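Local coordinates for 3-carboxy-cis,cis-muconate cycloisomerase (Acinetobacter calcoaceticus, PDB 1Q5N), which belongs to the fumarase/aspartase superfamily, whose largely helical subunits assemble into homotetramers, at residues H231-G245 / M306-R319. Numbering follows the deposited sequence.
Sequences HGERDRIVEIASVLG and MSSIYQSMVQEHER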
loop_
_atom_site.group_PDB
_atom_site.type_symbol
_atom_site.label_atom_id
_atom_site.label_comp_id
_atom_site.label_asym_id
_atom_site.label_seq_id
_atom_site.Cartn_x
_atom_site.Cartn_y
_atom_site.Cartn_z
ATOM N N HIS A 231 -16.812 -15.194 11.107
ATOM C CA HIS A 231 -16.289 -14.114 11.926
ATOM C C HIS A 231 -14.811 -13.894 11.601
ATOM O O HIS A 231 -14.334 -12.768 11.546
ATOM C CB HIS A 231 -16.430 -14.497 13.398
ATOM C CG HIS A 231 -17.837 -14.385 13.912
ATOM N ND1 HIS A 231 -18.301 -15.099 14.997
ATOM C CD2 HIS A 231 -18.891 -13.656 13.467
ATOM C CE1 HIS A 231 -19.576 -14.825 15.189
ATOM N NE2 HIS A 231 -19.960 -13.951 14.272
ATOM N N GLY A 232 -14.093 -14.983 11.381
ATOM C CA GLY A 232 -12.670 -14.891 11.108
ATOM C C GLY A 232 -12.233 -15.027 9.670
ATOM O O GLY A 232 -11.093 -14.698 9.393
ATOM N N GLU A 233 -13.112 -15.488 8.762
ATOM C CA GLU A 233 -12.753 -15.688 7.349
ATOM C C GLU A 233 -13.364 -14.487 6.599
ATOM O O GLU A 233 -14.593 -14.363 6.462
ATOM C CB GLU A 233 -13.310 -17.044 6.867
ATOM C CG GLU A 233 -12.628 -18.296 7.534
ATOM C CD GLU A 233 -12.835 -18.346 9.071
ATOM O OE1 GLU A 233 -14.002 -18.267 9.529
ATOM O OE2 GLU A 233 -11.829 -18.446 9.826
ATOM N N ARG A 234 -12.518 -13.615 6.077
ATOM C CA ARG A 234 -13.065 -12.380 5.523
ATOM C C ARG A 234 -13.027 -12.148 4.029
ATOM O O ARG A 234 -13.171 -11.005 3.575
ATOM C CB ARG A 234 -12.378 -11.176 6.235
ATOM C CG ARG A 234 -12.150 -11.363 7.735
ATOM C CD ARG A 234 -13.480 -11.433 8.507
ATOM N NE ARG A 234 -14.168 -10.128 8.557
ATOM C CZ ARG A 234 -15.438 -9.969 8.947
ATOM N NH1 ARG A 234 -16.179 -11.023 9.314
ATOM N NH2 ARG A 234 -15.977 -8.765 8.999
ATOM N N ASP A 235 -12.815 -13.209 3.267
ATOM C CA ASP A 235 -12.759 -13.099 1.820
ATOM C C ASP A 235 -13.988 -12.380 1.235
ATOM O O ASP A 235 -13.854 -11.652 0.273
ATOM C CB ASP A 235 -12.625 -14.499 1.217
ATOM C CG ASP A 235 -13.737 -15.411 1.681
ATOM O OD1 ASP A 235 -13.769 -15.779 2.900
ATOM O OD2 ASP A 235 -14.594 -15.712 0.831
ATOM N N ARG A 236 -15.173 -12.524 1.815
ATOM C CA ARG A 236 -16.327 -11.832 1.236
ATOM C C ARG A 236 -16.233 -10.278 1.268
ATOM O O ARG A 236 -16.700 -9.589 0.328
ATOM C CB ARG A 236 -17.628 -12.277 1.919
ATOM C CG ARG A 236 -18.084 -13.657 1.518
ATOM C CD ARG A 236 -19.173 -14.159 2.504
ATOM N NE ARG A 236 -19.592 -15.541 2.234
ATOM C CZ ARG A 236 -19.196 -16.612 2.922
ATOM N NH1 ARG A 236 -18.360 -16.493 3.952
ATOM N NH2 ARG A 236 -19.647 -17.806 2.571
ATOM N N ILE A 237 -15.631 -9.745 2.334
ATOM C CA ILE A 237 -15.459 -8.313 2.493
ATOM C C ILE A 237 -14.421 -7.807 1.461
ATOM O O ILE A 237 -14.645 -6.793 0.751
ATOM C CB ILE A 237 -14.939 -7.972 3.924
ATOM C CG1 ILE A 237 -15.974 -8.397 4.991
ATOM C CG2 ILE A 237 -14.630 -6.479 4.047
ATOM C CD1 ILE A 237 -17.348 -7.786 4.824
ATOM N N VAL A 238 -13.299 -8.521 1.385
ATOM C CA VAL A 238 -12.224 -8.154 0.504
ATOM C C VAL A 238 -12.705 -8.203 -0.921
ATOM O O VAL A 238 -12.392 -7.310 -1.730
ATOM C CB VAL A 238 -11.030 -9.110 0.696
ATOM C CG1 VAL A 238 -9.864 -8.725 -0.225
ATOM C CG2 VAL A 238 -10.586 -9.039 2.143
ATOM N N GLU A 239 -13.505 -9.229 -1.224
ATOM C CA GLU A 239 -13.981 -9.420 -2.580
ATOM C C GLU A 239 -14.801 -8.234 -3.055
ATOM O O GLU A 239 -14.625 -7.767 -4.199
ATOM C CB GLU A 239 -14.754 -10.732 -2.691
ATOM C CG GLU A 239 -15.280 -11.023 -4.096
ATOM C CD GLU A 239 -15.770 -12.450 -4.286
ATOM O OE1 GLU A 239 -16.299 -13.073 -3.350
ATOM O OE2 GLU A 239 -15.630 -12.956 -5.390
ATOM N N ILE A 240 -15.669 -7.727 -2.174
ATOM C CA ILE A 240 -16.475 -6.561 -2.521
ATOM C C ILE A 240 -15.524 -5.354 -2.768
ATOM O O ILE A 240 -15.675 -4.640 -3.766
ATOM C CB ILE A 240 -17.470 -6.227 -1.390
ATOM C CG1 ILE A 240 -18.570 -7.294 -1.333
ATOM C CG2 ILE A 240 -18.172 -4.858 -1.641
ATOM C CD1 ILE A 240 -19.400 -7.182 -0.018
ATOM N N ALA A 241 -14.550 -5.139 -1.875
ATOM C CA ALA A 241 -13.589 -4.022 -2.041
ATOM C C ALA A 241 -12.804 -4.186 -3.350
ATOM O O ALA A 241 -12.593 -3.215 -4.056
ATOM C CB ALA A 241 -12.571 -3.921 -0.827
ATOM N N SER A 242 -12.394 -5.410 -3.671
ATOM C CA SER A 242 -11.602 -5.625 -4.885
ATOM C C SER A 242 -12.320 -5.204 -6.184
ATOM O O SER A 242 -11.700 -4.712 -7.118
ATOM C CB SER A 242 -11.136 -7.104 -5.000
ATOM O OG SER A 242 -12.221 -7.958 -5.294
ATOM N N VAL A 243 -13.629 -5.391 -6.231
ATOM C CA VAL A 243 -14.407 -5.025 -7.406
ATOM C C VAL A 243 -14.570 -3.482 -7.467
ATOM O O VAL A 243 -14.466 -2.882 -8.533
ATOM C CB VAL A 243 -15.752 -5.793 -7.350
ATOM C CG1 VAL A 243 -16.752 -5.249 -8.396
ATOM C CG2 VAL A 243 -15.473 -7.273 -7.643
ATOM N N LEU A 244 -14.782 -2.845 -6.313
ATOM C CA LEU A 244 -14.900 -1.399 -6.258
ATOM C C LEU A 244 -13.538 -0.835 -6.690
ATOM O O LEU A 244 -13.482 0.151 -7.402
ATOM C CB LEU A 244 -15.258 -0.930 -4.840
ATOM C CG LEU A 244 -16.642 -1.474 -4.411
ATOM C CD1 LEU A 244 -16.845 -1.101 -2.917
ATOM C CD2 LEU A 244 -17.799 -0.945 -5.342
ATOM N N GLY A 245 -12.454 -1.479 -6.262
ATOM C CA GLY A 245 -11.131 -1.038 -6.638
ATOM C C GLY A 245 -10.931 -1.048 -8.162
ATOM O O GLY A 245 -10.334 -0.116 -8.703
ATOM N N MET A 306 -6.761 -0.594 -0.518
ATOM C CA MET A 306 -6.773 -2.007 -0.872
ATOM C C MET A 306 -5.696 -2.734 -0.050
ATOM O O MET A 306 -5.929 -3.873 0.395
ATOM C CB MET A 306 -6.455 -2.241 -2.363
ATOM C CG MET A 306 -7.599 -2.041 -3.354
ATOM S SD MET A 306 -9.048 -3.068 -2.970
ATOM C CE MET A 306 -10.031 -1.826 -2.656
ATOM N N SER A 307 -4.526 -2.099 0.115
ATOM C CA SER A 307 -3.453 -2.710 0.888
ATOM C C SER A 307 -4.010 -3.029 2.291
ATOM O O SER A 307 -3.861 -4.129 2.814
ATOM C CB SER A 307 -2.256 -1.761 0.974
ATOM O OG SER A 307 -1.583 -1.875 2.215
ATOM N N SER A 308 -4.711 -2.068 2.864
ATOM C CA SER A 308 -5.294 -2.240 4.166
ATOM C C SER A 308 -6.356 -3.384 4.323
ATOM O O SER A 308 -6.299 -4.191 5.281
ATOM C CB SER A 308 -5.921 -0.920 4.598
ATOM O OG SER A 308 -6.505 -1.078 5.856
ATOM N N ILE A 309 -7.297 -3.442 3.379
ATOM C CA ILE A 309 -8.368 -4.388 3.412
ATOM C C ILE A 309 -7.758 -5.797 3.242
ATOM O O ILE A 309 -8.192 -6.735 3.930
ATOM C CB ILE A 309 -9.455 -3.935 2.361
ATOM C CG1 ILE A 309 -10.845 -4.040 2.977
ATOM C CG2 ILE A 309 -9.396 -4.707 1.146
ATOM C CD1 ILE A 309 -11.062 -5.341 3.562
ATOM N N TYR A 310 -6.738 -5.947 2.381
ATOM C CA TYR A 310 -6.051 -7.229 2.238
ATOM C C TYR A 310 -5.258 -7.625 3.504
ATOM O O TYR A 310 -5.264 -8.802 3.859
ATOM C CB TYR A 310 -5.119 -7.219 1.033
ATOM C CG TYR A 310 -5.835 -7.614 -0.255
ATOM C CD1 TYR A 310 -6.049 -8.967 -0.585
ATOM C CD2 TYR A 310 -6.361 -6.623 -1.117
ATOM C CE1 TYR A 310 -6.765 -9.320 -1.724
ATOM C CE2 TYR A 310 -7.085 -6.974 -2.258
ATOM C CZ TYR A 310 -7.278 -8.304 -2.557
ATOM O OH TYR A 310 -7.974 -8.604 -3.687
ATOM N N GLN A 311 -4.567 -6.685 4.173
ATOM C CA GLN A 311 -3.881 -7.049 5.423
ATOM C C GLN A 311 -4.961 -7.520 6.446
ATOM O O GLN A 311 -4.699 -8.385 7.252
ATOM C CB GLN A 311 -3.194 -5.874 6.123
ATOM C CG GLN A 311 -1.974 -5.254 5.554
ATOM C CD GLN A 311 -1.623 -3.995 6.405
ATOM O OE1 GLN A 311 -1.333 -4.142 7.604
ATOM N NE2 GLN A 311 -1.688 -2.777 5.799
ATOM N N SER A 312 -6.157 -6.932 6.426
ATOM C CA SER A 312 -7.192 -7.328 7.351
ATOM C C SER A 312 -7.658 -8.792 7.291
ATOM O O SER A 312 -8.432 -9.226 8.144
ATOM C CB SER A 312 -8.408 -6.405 7.234
ATOM O OG SER A 312 -8.200 -5.245 8.019
ATOM N N MET A 313 -7.208 -9.541 6.289
ATOM C CA MET A 313 -7.557 -10.972 6.199
ATOM C C MET A 313 -6.860 -11.770 7.277
ATOM O O MET A 313 -7.347 -12.835 7.661
ATOM C CB MET A 313 -7.138 -11.550 4.836
ATOM C CG MET A 313 -7.921 -10.850 3.743
ATOM S SD MET A 313 -8.396 -11.872 2.452
ATOM C CE MET A 313 -9.323 -13.143 3.306
ATOM N N VAL A 314 -5.709 -11.287 7.749
ATOM C CA VAL A 314 -4.984 -12.063 8.757
ATOM C C VAL A 314 -5.626 -11.780 10.128
ATOM O O VAL A 314 -5.307 -10.786 10.770
ATOM C CB VAL A 314 -3.462 -11.721 8.714
ATOM C CG1 VAL A 314 -2.714 -12.613 9.734
ATOM C CG2 VAL A 314 -2.906 -11.976 7.282
ATOM N N GLN A 315 -6.525 -12.673 10.552
ATOM C CA GLN A 315 -7.295 -12.476 11.779
ATOM C C GLN A 315 -7.059 -13.618 12.759
ATOM O O GLN A 315 -7.050 -14.785 12.358
ATOM C CB GLN A 315 -8.802 -12.415 11.450
ATOM C CG GLN A 315 -9.208 -11.465 10.328
ATOM C CD GLN A 315 -10.347 -10.514 10.740
ATOM O OE1 GLN A 315 -11.108 -10.833 11.646
ATOM N NE2 GLN A 315 -10.463 -9.343 10.064
ATOM N N GLU A 316 -6.884 -13.294 14.033
ATOM C CA GLU A 316 -6.666 -14.336 15.048
ATOM C C GLU A 316 -7.897 -15.180 15.415
ATOM O O GLU A 316 -8.954 -14.657 15.774
ATOM C CB GLU A 316 -6.132 -13.765 16.377
ATOM C CG GLU A 316 -4.755 -13.116 16.308
ATOM C CD GLU A 316 -4.814 -11.726 15.661
ATOM O OE1 GLU A 316 -5.930 -11.158 15.487
ATOM O OE2 GLU A 316 -3.732 -11.211 15.322
ATOM N N HIS A 317 -7.730 -16.489 15.317
ATOM C CA HIS A 317 -8.740 -17.434 15.758
ATOM C C HIS A 317 -10.186 -17.093 15.495
ATOM O O HIS A 317 -10.562 -16.956 14.353
ATOM C CB HIS A 317 -8.563 -17.709 17.264
ATOM C CG HIS A 317 -7.278 -18.405 17.600
ATOM N ND1 HIS A 317 -6.907 -19.605 17.009
ATOM C CD2 HIS A 317 -6.293 -18.101 18.494
ATOM C CE1 HIS A 317 -5.744 -20.007 17.526
ATOM N NE2 HIS A 317 -5.353 -19.116 18.426
ATOM N N GLU A 318 -10.975 -16.928 16.561
ATOM C CA GLU A 318 -12.388 -16.681 16.421
ATOM C C GLU A 318 -12.821 -15.222 16.445
ATOM O O GLU A 318 -13.997 -14.930 16.289
ATOM C CB GLU A 318 -13.170 -17.486 17.495
ATOM C CG GLU A 318 -13.212 -19.014 17.240
ATOM C CD GLU A 318 -11.797 -19.668 17.158
ATOM O OE1 GLU A 318 -11.074 -19.677 18.197
ATOM O OE2 GLU A 318 -11.420 -20.161 16.049
ATOM N N ARG A 319 -11.896 -14.305 16.680
ATOM C CA ARG A 319 -12.233 -12.881 16.646
ATOM C C ARG A 319 -10.888 -12.197 16.799
ATOM O O ARG A 319 -10.161 -12.431 17.789
ATOM C CB ARG A 319 -13.210 -12.467 17.743
ATOM C CG ARG A 319 -13.580 -10.962 17.655
ATOM C CD ARG A 319 -15.009 -10.685 18.207
ATOM N NE ARG A 319 -15.922 -11.607 17.525
ATOM C CZ ARG A 319 -16.575 -12.635 18.097
ATOM N NH1 ARG A 319 -16.479 -12.903 19.403
ATOM N NH2 ARG A 319 -17.251 -13.468 17.321
HETATM O O HOH W 1 -16.286 -16.764 16.004
HETATM O O HOH W 2 -12.783 -11.140 13.909
HETATM O O HOH W 3 -9.754 -14.014 6.937
#
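Val238 lies between Tyr310 and Met313 in this buried contact. Helix 235-245 runs nearly antiparallel to helix 306-311, at 165° with axes 9.7 Å apart. The CB of Val238 points toward the other helix, and its two methyls part from there. CG1, anti to the backbone N (chi1 -179°), lies over one face of the Tyr310 ring, a CH-pi contact 3.6 Å from the centroid. It is offset toward the CE1 and CZ rim. CG2 takes the other branch and meets Met313 SD at 3.6 Å, with Met313 CG equally near and Ile309 CD1 beyond. Met313 bends at chi2 and chi3, which brings its CE against the backbone of Asp235, at the start of the helix. One turn further along from Val238, Ala241 CB touches Ile309 CG2 and Met306 CE, both at 3.8 Å.

Beyond the helix ends the contact turns polar. The Gln315 side chain crosses that of Arg234 at about a right angle, its NE2 3.5 Å from Arg234 CG. NE2 also donates to Ser312 O in an almost straight bond of 2.8 Å, which helps fix the amide beside the Arg234 chain. The guanidinium of Arg234 is engaged elsewhere, in salt bridges to Glu327 and Asp115. Water 3 joins the backbones: it donates to Gly232 O and Met313 O and accepts from Arg234 N. Water 1 links His231 ND1 to Glu318 O; the other ring nitrogen, NE2, is hydrogen-bonded to Asp112.

Asp235 pairs with Arg183 and Arg179, and Glu318 with Lys169 and Arg172, all of the second subunit, so the contact adjoins a subunit interface. Between the helices its chemistry is apolar packing of methyls, a thioether and a ring face; between the loops, water joins backbone groups and one histidine nitrogen.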